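Local coordinates for cell surface protein (Faecalibacterium prausnitzii A2-165, PDB 4GT6) that is of unknown function but, as an extracellular leucine-rich-repeat protein of the BspA type, probably binds other proteins at the cell surface, at residues A[110-115]-A[133-138]; A[336-341]-A[361-366]. One frame throughout, in Å; residues are numbered along the deposited sequence.

Contact 1 of 2, residues A[110-115]-A[133-138]; sequences FMFCSE and FHHCEE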
ATOM      1  N   PHE A 110       3.649   7.846 -12.915  1.00 10.41           N
ATOM      2  CA  PHE A 110       3.436   9.129 -12.228  1.00 10.39           C
ATOM      3  C   PHE A 110       3.920   9.030 -10.799  1.00 13.94           C
ATOM      4  O   PHE A 110       3.466   9.778  -9.928  1.00 13.91           O
ATOM      5  CB  PHE A 110       1.948   9.533 -12.291  1.00 12.69           C
ATOM      6  CG  PHE A 110       1.496   9.762 -13.710  1.00 14.04           C
ATOM      7  CD1 PHE A 110       1.689  11.001 -14.327  1.00 15.43           C
ATOM      8  CD2 PHE A 110       0.909   8.737 -14.444  1.00 14.67           C
ATOM      9  CE1 PHE A 110       1.289  11.210 -15.645  1.00 16.49           C
ATOM     10  CE2 PHE A 110       0.507   8.947 -15.768  1.00 17.05           C
ATOM     11  CZ  PHE A 110       0.727  10.176 -16.372  1.00 15.08           C
HETATM   12  N   MSE A 111       4.862   8.111 -10.533  1.00 11.03           N
HETATM   13  CA  MSE A 111       5.373   8.000  -9.157  1.00 11.50           C
HETATM   14  C   MSE A 111       6.052   9.299  -8.713  1.00 14.67           C
HETATM   15  O   MSE A 111       6.762   9.920  -9.504  1.00 15.06           O
HETATM   16  CB  MSE A 111       6.352   6.828  -9.047  1.00 12.84           C
HETATM   17  CG  MSE A 111       6.991   6.705  -7.677  1.00 16.45           C
HETATM   18 SE   MSE A 111       7.681   4.881  -7.576  0.75 20.67          SE
HETATM   19  CE  MSE A 111       8.667   5.007  -5.876  1.00 19.37           C
ATOM     20  N   PHE A 112       5.765   9.734  -7.463  1.00 11.84           N
ATOM     21  CA  PHE A 112       6.273  10.972  -6.852  1.00 11.57           C
ATOM     22  C   PHE A 112       5.694  12.248  -7.477  1.00 15.86           C
ATOM     23  O   PHE A 112       6.206  13.337  -7.174  1.00 16.45           O
ATOM     24  CB  PHE A 112       7.824  11.048  -6.842  1.00 13.02           C
ATOM     25  CG  PHE A 112       8.505   9.998  -5.990  1.00 15.51           C
ATOM     26  CD1 PHE A 112       8.157   9.830  -4.651  1.00 18.34           C
ATOM     27  CD2 PHE A 112       9.528   9.212  -6.515  1.00 17.37           C
ATOM     28  CE1 PHE A 112       8.792   8.860  -3.862  1.00 20.86           C
ATOM     29  CE2 PHE A 112      10.186   8.273  -5.722  1.00 21.18           C
ATOM     30  CZ  PHE A 112       9.824   8.110  -4.395  1.00 20.62           C
ATOM     31  N   CYS A 113       4.590  12.160  -8.262  1.00 11.26           N
ATOM     32  CA  CYS A 113       3.908  13.386  -8.761  1.00 11.52           C
ATOM     33  C   CYS A 113       2.965  13.815  -7.649  1.00 13.20           C
ATOM     34  O   CYS A 113       1.743  13.660  -7.740  1.00 12.21           O
ATOM     35  CB  CYS A 113       3.180  13.113 -10.075  1.00 11.18           C
ATOM     36  SG  CYS A 113       4.306  12.756 -11.455  1.00 14.89           S
ATOM     37  N   SER A 114       3.575  14.357  -6.580  1.00 12.70           N
ATOM     38  CA  SER A 114       2.884  14.653  -5.328  0.50 12.95           C
ATOM     39  C   SER A 114       1.938  15.870  -5.385  1.00 16.01           C
ATOM     40  O   SER A 114       1.197  16.090  -4.424  1.00 16.46           O
ATOM     41  CB  SER A 114       3.887  14.792  -4.183  0.50 16.74           C
ATOM     42  OG  SER A 114       4.700  15.941  -4.337  0.50 15.94           O
ATOM     43  N   GLU A 115       1.877  16.600  -6.513  1.00 11.85           N
ATOM     44  CA  GLU A 115       0.938  17.724  -6.640  1.00 11.69           C
ATOM     45  C   GLU A 115      -0.108  17.465  -7.719  1.00 16.18           C
ATOM     46  O   GLU A 115      -0.967  18.319  -7.968  1.00 14.59           O
ATOM     47  CB  GLU A 115       1.679  19.052  -6.905  1.00 12.96           C
ATOM     48  CG  GLU A 115       2.391  19.471  -5.635  1.00 15.27           C
ATOM     49  CD  GLU A 115       2.979  20.869  -5.582  1.00 26.42           C
ATOM     50  OE1 GLU A 115       2.898  21.595  -6.593  1.00 19.21           O
ATOM     51  OE2 GLU A 115       3.436  21.265  -4.487  1.00 21.71           O
ATOM     52  N   PHE A 133       0.913   5.323  -9.487  1.00 11.58           N
ATOM     53  CA  PHE A 133       0.530   6.571  -8.824  1.00 11.94           C
ATOM     54  C   PHE A 133       1.082   6.623  -7.408  1.00 15.82           C
ATOM     55  O   PHE A 133       0.498   7.274  -6.543  1.00 14.64           O
ATOM     56  CB  PHE A 133      -1.010   6.743  -8.845  1.00 14.05           C
ATOM     57  CG  PHE A 133      -1.512   6.906 -10.268  1.00 14.80           C
ATOM     58  CD1 PHE A 133      -1.389   8.127 -10.931  1.00 16.52           C
ATOM     59  CD2 PHE A 133      -2.058   5.825 -10.958  1.00 17.62           C
ATOM     60  CE1 PHE A 133      -1.830   8.273 -12.251  1.00 17.90           C
ATOM     61  CE2 PHE A 133      -2.482   5.964 -12.290  1.00 19.51           C
ATOM     62  CZ  PHE A 133      -2.320   7.180 -12.938  1.00 17.76           C
ATOM     63  N   HIS A 134       2.177   5.902  -7.165  1.00 13.53           N
ATOM     64  CA  HIS A 134       2.828   5.838  -5.854  0.50 13.15           C
ATOM     65  C   HIS A 134       3.250   7.269  -5.434  1.00 16.31           C
ATOM     66  O   HIS A 134       3.896   7.968  -6.212  1.00 13.93           O
ATOM     67  CB  HIS A 134       4.027   4.873  -5.942  0.50 13.98           C
ATOM     68  CG  HIS A 134       4.749   4.560  -4.659  0.50 17.11           C
ATOM     69  ND1 HIS A 134       5.709   3.560  -4.613  0.50 18.98           N
ATOM     70  CD2 HIS A 134       4.668   5.136  -3.436  0.50 17.96           C
ATOM     71  CE1 HIS A 134       6.168   3.553  -3.373  0.50 18.17           C
ATOM     72  NE2 HIS A 134       5.576   4.487  -2.628  0.50 17.90           N
ATOM     73  N   HIS A 135       2.861   7.709  -4.213  1.00 13.21           N
ATOM     74  CA  HIS A 135       3.176   9.047  -3.670  1.00 13.56           C
ATOM     75  C   HIS A 135       2.538  10.207  -4.482  1.00 17.03           C
ATOM     76  O   HIS A 135       3.072  11.327  -4.484  1.00 17.15           O
ATOM     77  CB  HIS A 135       4.695   9.270  -3.503  1.00 14.26           C
ATOM     78  CG  HIS A 135       5.192   8.923  -2.129  1.00 17.77           C
ATOM     79  ND1 HIS A 135       4.902   9.730  -1.035  1.00 20.19           N
ATOM     80  CD2 HIS A 135       5.914   7.857  -1.709  1.00 18.62           C
ATOM     81  CE1 HIS A 135       5.472   9.137   0.009  1.00 19.61           C
ATOM     82  NE2 HIS A 135       6.094   8.008  -0.348  1.00 19.12           N
ATOM     83  N   CYS A 136       1.374   9.957  -5.122  1.00 13.20           N
ATOM     84  CA  CYS A 136       0.585  11.016  -5.726  1.00 12.56           C
ATOM     85  C   CYS A 136      -0.304  11.532  -4.604  1.00 15.76           C
ATOM     86  O   CYS A 136      -1.493  11.227  -4.515  1.00 14.53           O
ATOM     87  CB  CYS A 136      -0.186  10.522  -6.941  1.00 12.05           C
ATOM     88  SG  CYS A 136       0.887  10.231  -8.378  1.00 14.79           S
ATOM     89  N   GLU A 137       0.338  12.309  -3.719  1.00 14.12           N
ATOM     90  CA  GLU A 137      -0.167  12.788  -2.430  1.00 14.42           C
ATOM     91  C   GLU A 137      -1.345  13.746  -2.486  1.00 18.01           C
ATOM     92  O   GLU A 137      -1.920  14.025  -1.430  1.00 17.93           O
ATOM     93  CB  GLU A 137       0.983  13.452  -1.657  1.00 15.20           C
ATOM     94  CG  GLU A 137       2.148  12.495  -1.425  1.00 16.36           C
ATOM     95  CD  GLU A 137       3.320  13.087  -0.670  1.00 23.41           C
ATOM     96  OE1 GLU A 137       3.153  14.167  -0.067  1.00 22.21           O
ATOM     97  OE2 GLU A 137       4.387  12.436  -0.626  1.00 20.57           O
ATOM     98  N   GLU A 138      -1.709  14.255  -3.658  1.00 14.20           N
ATOM     99  CA  GLU A 138      -2.854  15.158  -3.750  1.00 14.53           C
ATOM    100  C   GLU A 138      -4.031  14.574  -4.564  1.00 18.39           C
ATOM    101  O   GLU A 138      -5.061  15.231  -4.659  1.00 18.62           O
ATOM    102  CB  GLU A 138      -2.426  16.524  -4.290  1.00 16.01           C
ATOM    103  CG  GLU A 138      -1.733  17.317  -3.194  1.00 20.37           C
ATOM    104  CD  GLU A 138      -1.427  18.757  -3.561  1.00 34.60           C
ATOM    105  OE1 GLU A 138      -2.284  19.409  -4.204  1.00 27.15           O
ATOM    106  OE2 GLU A 138      -0.343  19.243  -3.169  1.00 27.16           O
TER
HETATM  107  O   HOH W   1       1.677  17.704  -2.347  1.00 22.85           O
HETATM  108  O   HOH W   2       5.606  16.023  -1.245  1.00 49.87           O
HETATM  109  O   HOH W   3      -1.761  20.447  -6.543  1.00 18.99           O
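Phe110 and Phe133 lie side by side and point the same way, as equivalent residues of two consecutive coils of a BspA-type leucine-rich-repeat solenoid. Their planes are only 2° apart, yet the centroids are 5.4 Å apart, so the rings are slid past each other and barely overlap; the closest approach is Phe110 CD2 to Phe133 CE1 at 3.5 Å. In both residues CG is anti to the carbonyl carbon, which carries CG of both off in the same direction. Phe83 continues the row beyond Phe110, again with nearly parallel planes.

The backbones repeat each other as well: type II beta turns run from Phe110 to Cys113 and from Phe133 to Cys136. One hydrogen bond joins these beta turns, Phe112 N to His134 O at 2.9 Å, nearly straight at 168°.

Selenomethionine Met111, with CG anti to the backbone N and an extended chain, runs alongside His134. In the conformer of His134 described here, one of two modelled, Met111 CE reaches His134 ND1 at 3.5 Å, while SE meets the imidazole obliquely; ND1 is itself hydrogen-bonded to Glu131. Phe112 and His135 instead cross obliquely: Phe112 CE1 approaches His135 CD2 at 3.7 Å, with the planes 29° apart. The ND1-H of His135 bonds to Glu137 OE2 at 2.8 Å, on the anti side of the carboxylate oxygen, which probably limits rotation of the imidazole.

Glu115 and Glu138 run side by side, with Glu115 OE2 and Glu138 OE2 4.5 Å apart. This repulsion is probably eased by the salt bridge from Glu115 OE1 to Lys90. Two waters join the segments here. One donates to Ser114 O and Glu138 OE2; the other donates to Glu138 OE1 at 2.6 Å and to Glu115 O.

Contact 2 of 2, residues A[336-341]-A[361-366]; sequences LERIAI and NIEYSG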
ATOM      1  N   LEU A 336       3.904   1.396  29.585  1.00 27.80           N
ATOM      2  CA  LEU A 336       4.037  -0.004  29.988  1.00 26.26           C
ATOM      3  C   LEU A 336       4.852  -0.107  31.272  1.00 30.43           C
ATOM      4  O   LEU A 336       6.021   0.266  31.271  1.00 31.40           O
ATOM      5  CB  LEU A 336       4.668  -0.829  28.852  1.00 24.86           C
ATOM      6  CG  LEU A 336       4.820  -2.338  29.064  1.00 27.84           C
ATOM      7  CD1 LEU A 336       3.441  -3.034  29.209  1.00 27.85           C
ATOM      8  CD2 LEU A 336       5.581  -2.951  27.894  1.00 26.86           C
ATOM      9  N   GLU A 337       4.210  -0.553  32.375  1.00 27.81           N
ATOM     10  CA  GLU A 337       4.835  -0.661  33.712  1.00 30.14           C
ATOM     11  C   GLU A 337       5.175  -2.085  34.079  1.00 34.25           C
ATOM     12  O   GLU A 337       6.165  -2.322  34.770  1.00 34.99           O
ATOM     13  CB  GLU A 337       3.890  -0.126  34.818  1.00 33.04           C
ATOM     14  CG  GLU A 337       3.508   1.338  34.726  1.00 47.03           C
ATOM     15  CD  GLU A 337       2.369   1.776  35.634  1.00 73.81           C
ATOM     16  OE1 GLU A 337       1.717   0.905  36.259  1.00 76.02           O
ATOM     17  OE2 GLU A 337       2.111   2.999  35.702  1.00 66.05           O
ATOM     18  N   ARG A 338       4.310  -3.028  33.674  1.00 29.84           N
ATOM     19  CA  ARG A 338       4.419  -4.423  34.043  1.00 29.22           C
ATOM     20  C   ARG A 338       4.337  -5.341  32.837  1.00 29.80           C
ATOM     21  O   ARG A 338       3.460  -5.182  31.984  1.00 26.30           O
ATOM     22  CB  ARG A 338       3.289  -4.775  35.029  1.00 30.46           C
ATOM     23  CG  ARG A 338       3.340  -6.193  35.601  1.00 37.70           C
ATOM     24  CD  ARG A 338       1.997  -6.594  36.178  1.00 40.68           C
ATOM     25  NE  ARG A 338       1.879  -8.046  36.278  1.00 44.52           N
ATOM     26  CZ  ARG A 338       1.232  -8.816  35.409  1.00 54.96           C
ATOM     27  NH1 ARG A 338       0.587  -8.273  34.381  1.00 36.37           N
ATOM     28  NH2 ARG A 338       1.195 -10.130  35.579  1.00 45.52           N
ATOM     29  N   ILE A 339       5.222  -6.334  32.801  1.00 28.02           N
ATOM     30  CA  ILE A 339       5.180  -7.359  31.760  1.00 26.94           C
ATOM     31  C   ILE A 339       5.522  -8.709  32.385  1.00 30.16           C
ATOM     32  O   ILE A 339       6.516  -8.825  33.098  1.00 31.47           O
ATOM     33  CB  ILE A 339       6.034  -7.048  30.493  1.00 29.76           C
ATOM     34  CG1 ILE A 339       5.852  -8.180  29.424  1.00 29.94           C
ATOM     35  CG2 ILE A 339       7.514  -6.801  30.831  1.00 30.90           C
ATOM     36  CD1 ILE A 339       5.937  -7.754  28.017  1.00 36.00           C
ATOM     37  N   ALA A 340       4.667  -9.705  32.153  1.00 26.94           N
ATOM     38  CA  ALA A 340       4.929 -11.071  32.616  1.00 27.08           C
ATOM     39  C   ALA A 340       5.512 -11.851  31.438  1.00 28.73           C
ATOM     40  O   ALA A 340       4.890 -11.913  30.378  1.00 26.59           O
ATOM     41  CB  ALA A 340       3.660 -11.722  33.145  1.00 28.06           C
ATOM     42  N   ILE A 341       6.744 -12.354  31.590  1.00 26.04           N
ATOM     43  CA  ILE A 341       7.449 -13.094  30.538  1.00 24.02           C
ATOM     44  C   ILE A 341       7.595 -14.573  30.958  1.00 27.08           C
ATOM     45  O   ILE A 341       8.211 -14.849  31.993  1.00 27.71           O
ATOM     46  CB  ILE A 341       8.824 -12.432  30.238  1.00 26.80           C
ATOM     47  CG1 ILE A 341       8.620 -10.984  29.676  1.00 26.40           C
ATOM     48  CG2 ILE A 341       9.652 -13.314  29.270  1.00 26.82           C
ATOM     49  CD1 ILE A 341       9.856 -10.118  29.573  1.00 33.28           C
ATOM     50  N   ASN A 361       8.534  -3.274  36.308  1.00 45.73           N
ATOM     51  CA  ASN A 361       8.165  -4.568  36.859  1.00 44.15           C
ATOM     52  C   ASN A 361       8.149  -5.653  35.781  1.00 44.42           C
ATOM     53  O   ASN A 361       7.167  -5.800  35.057  1.00 40.95           O
ATOM     54  CB  ASN A 361       6.798  -4.469  37.572  1.00 45.49           C
ATOM     55  CG  ASN A 361       6.315  -5.725  38.264  1.00 64.26           C
ATOM     56  OD1 ASN A 361       7.063  -6.681  38.512  1.00 57.54           O
ATOM     57  ND2 ASN A 361       5.042  -5.731  38.622  1.00 58.09           N
ATOM     58  N   ILE A 362       9.235  -6.435  35.708  1.00 41.99           N
ATOM     59  CA  ILE A 362       9.330  -7.560  34.786  1.00 39.88           C
ATOM     60  C   ILE A 362       9.136  -8.831  35.623  1.00 42.83           C
ATOM     61  O   ILE A 362       9.989  -9.155  36.448  1.00 43.53           O
ATOM     62  CB  ILE A 362      10.657  -7.555  33.955  1.00 43.39           C
ATOM     63  CG1 ILE A 362      10.740  -6.309  33.040  1.00 45.13           C
ATOM     64  CG2 ILE A 362      10.812  -8.852  33.128  1.00 42.03           C
ATOM     65  CD1 ILE A 362      12.153  -5.965  32.501  1.00 55.89           C
ATOM     66  N   GLU A 363       7.985  -9.507  35.449  1.00 38.05           N
ATOM     67  CA  GLU A 363       7.657 -10.759  36.143  1.00 37.72           C
ATOM     68  C   GLU A 363       8.096 -11.930  35.272  1.00 39.64           C
ATOM     69  O   GLU A 363       7.402 -12.283  34.321  1.00 37.94           O
ATOM     70  CB  GLU A 363       6.150 -10.865  36.455  1.00 39.65           C
ATOM     71  CG  GLU A 363       5.582  -9.806  37.385  1.00 52.10           C
ATOM     72  CD  GLU A 363       4.112  -9.979  37.721  1.00 76.44           C
ATOM     73  OE1 GLU A 363       3.516 -11.008  37.324  1.00 65.25           O
ATOM     74  OE2 GLU A 363       3.554  -9.079  38.389  1.00 79.59           O
ATOM     75  N   TYR A 364       9.259 -12.512  35.576  1.00 36.28           N
ATOM     76  CA  TYR A 364       9.804 -13.639  34.826  1.00 34.67           C
ATOM     77  C   TYR A 364       9.638 -14.905  35.646  1.00 42.91           C
ATOM     78  O   TYR A 364      10.071 -14.965  36.796  1.00 43.18           O
ATOM     79  CB  TYR A 364      11.264 -13.362  34.464  1.00 33.98           C
ATOM     80  CG  TYR A 364      11.957 -14.465  33.697  1.00 32.54           C
ATOM     81  CD1 TYR A 364      11.566 -14.795  32.400  1.00 31.62           C
ATOM     82  CD2 TYR A 364      13.044 -15.139  34.243  1.00 33.92           C
ATOM     83  CE1 TYR A 364      12.232 -15.782  31.673  1.00 30.16           C
ATOM     84  CE2 TYR A 364      13.730 -16.107  33.519  1.00 33.95           C
ATOM     85  CZ  TYR A 364      13.302 -16.449  32.248  1.00 34.17           C
ATOM     86  OH  TYR A 364      13.996 -17.408  31.560  1.00 31.08           O
ATOM     87  N   SER A 365       8.977 -15.913  35.059  1.00 42.63           N
ATOM     88  CA  SER A 365       8.660 -17.169  35.736  1.00 45.68           C
ATOM     89  C   SER A 365       9.850 -18.139  35.848  1.00 50.94           C
ATOM     90  O   SER A 365       9.728 -19.155  36.533  1.00 54.75           O
ATOM     91  CB  SER A 365       7.483 -17.855  35.052  1.00 50.83           C
ATOM     92  OG  SER A 365       7.736 -18.014  33.668  1.00 62.65           O
ATOM     93  N   GLY A 366      10.982 -17.808  35.233  1.00 45.11           N
ATOM     94  CA  GLY A 366      12.183 -18.634  35.290  1.00 45.51           C
ATOM     95  C   GLY A 366      13.240 -18.135  36.260  1.00 49.02           C
ATOM     96  O   GLY A 366      13.024 -17.153  36.971  1.00 48.97           O
TER
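Arg338 and Glu363 form the polar link across two parallel strands, 338-341 and 361-364. The guanidinium grips the carboxylate side-on, with NE to OE2 at 2.9 Å and NH2 to OE1 at 3.0 Å. OE2 lies in the guanidinium plane, but both nitrogens come from above the carboxylate plane, the two groups being turned 77° apart. Arg338 NH2 also forms a salt bridge with Asp317, and NH1 a hydrogen bond with Ser315. An alanine in place of Arg338 would probably leave the Glu363 carboxylate without its charged mate and free to turn.

Backbone bonds set the register. Ile339 N donates to Asn361 O at 3.0 Å and Ile339 O accepts from Glu363 N, while Ile341 N bonds to Glu363 O at 2.8 Å.

Apolar contacts occupy the other face. Ile362 CG1 meets Ile339 CG2, and its CG2 meets Ile341 CD1, each at 3.9 Å; Ile341 CG2 lies 4.0 Å from Tyr364 CD1. Trp371 of helix 368-372 packs on Ile341 and Ile362 and meets the Tyr364 ring edge-to-face.

Parallel strands paired residue for residue, with aliphatic side chains on one face, are characteristic of the stacked coils of a leucine-rich-repeat solenoid.

Contact 1 and contact 2 come in series along this leucine-rich-repeat part of a longer cell surface protein, and each joins neighbouring coils of the repeat array. Their centres are 46 Å apart, on opposite sides of the chain's centre; the nearest atoms are about 30 Å apart, so the two do not touch. They share no sheet. Segments 110-115 and 133-138 are loops following strands 104-105 and 127-128, whereas 336-341 and 361-366 carry the last two strands of a three-stranded parallel sheet beginning with 315-317. Together they sample two ways of coupling successive repeats, through stacked beta turns and through strand pairing, consistent with an elongated scaffold for putative protein binding.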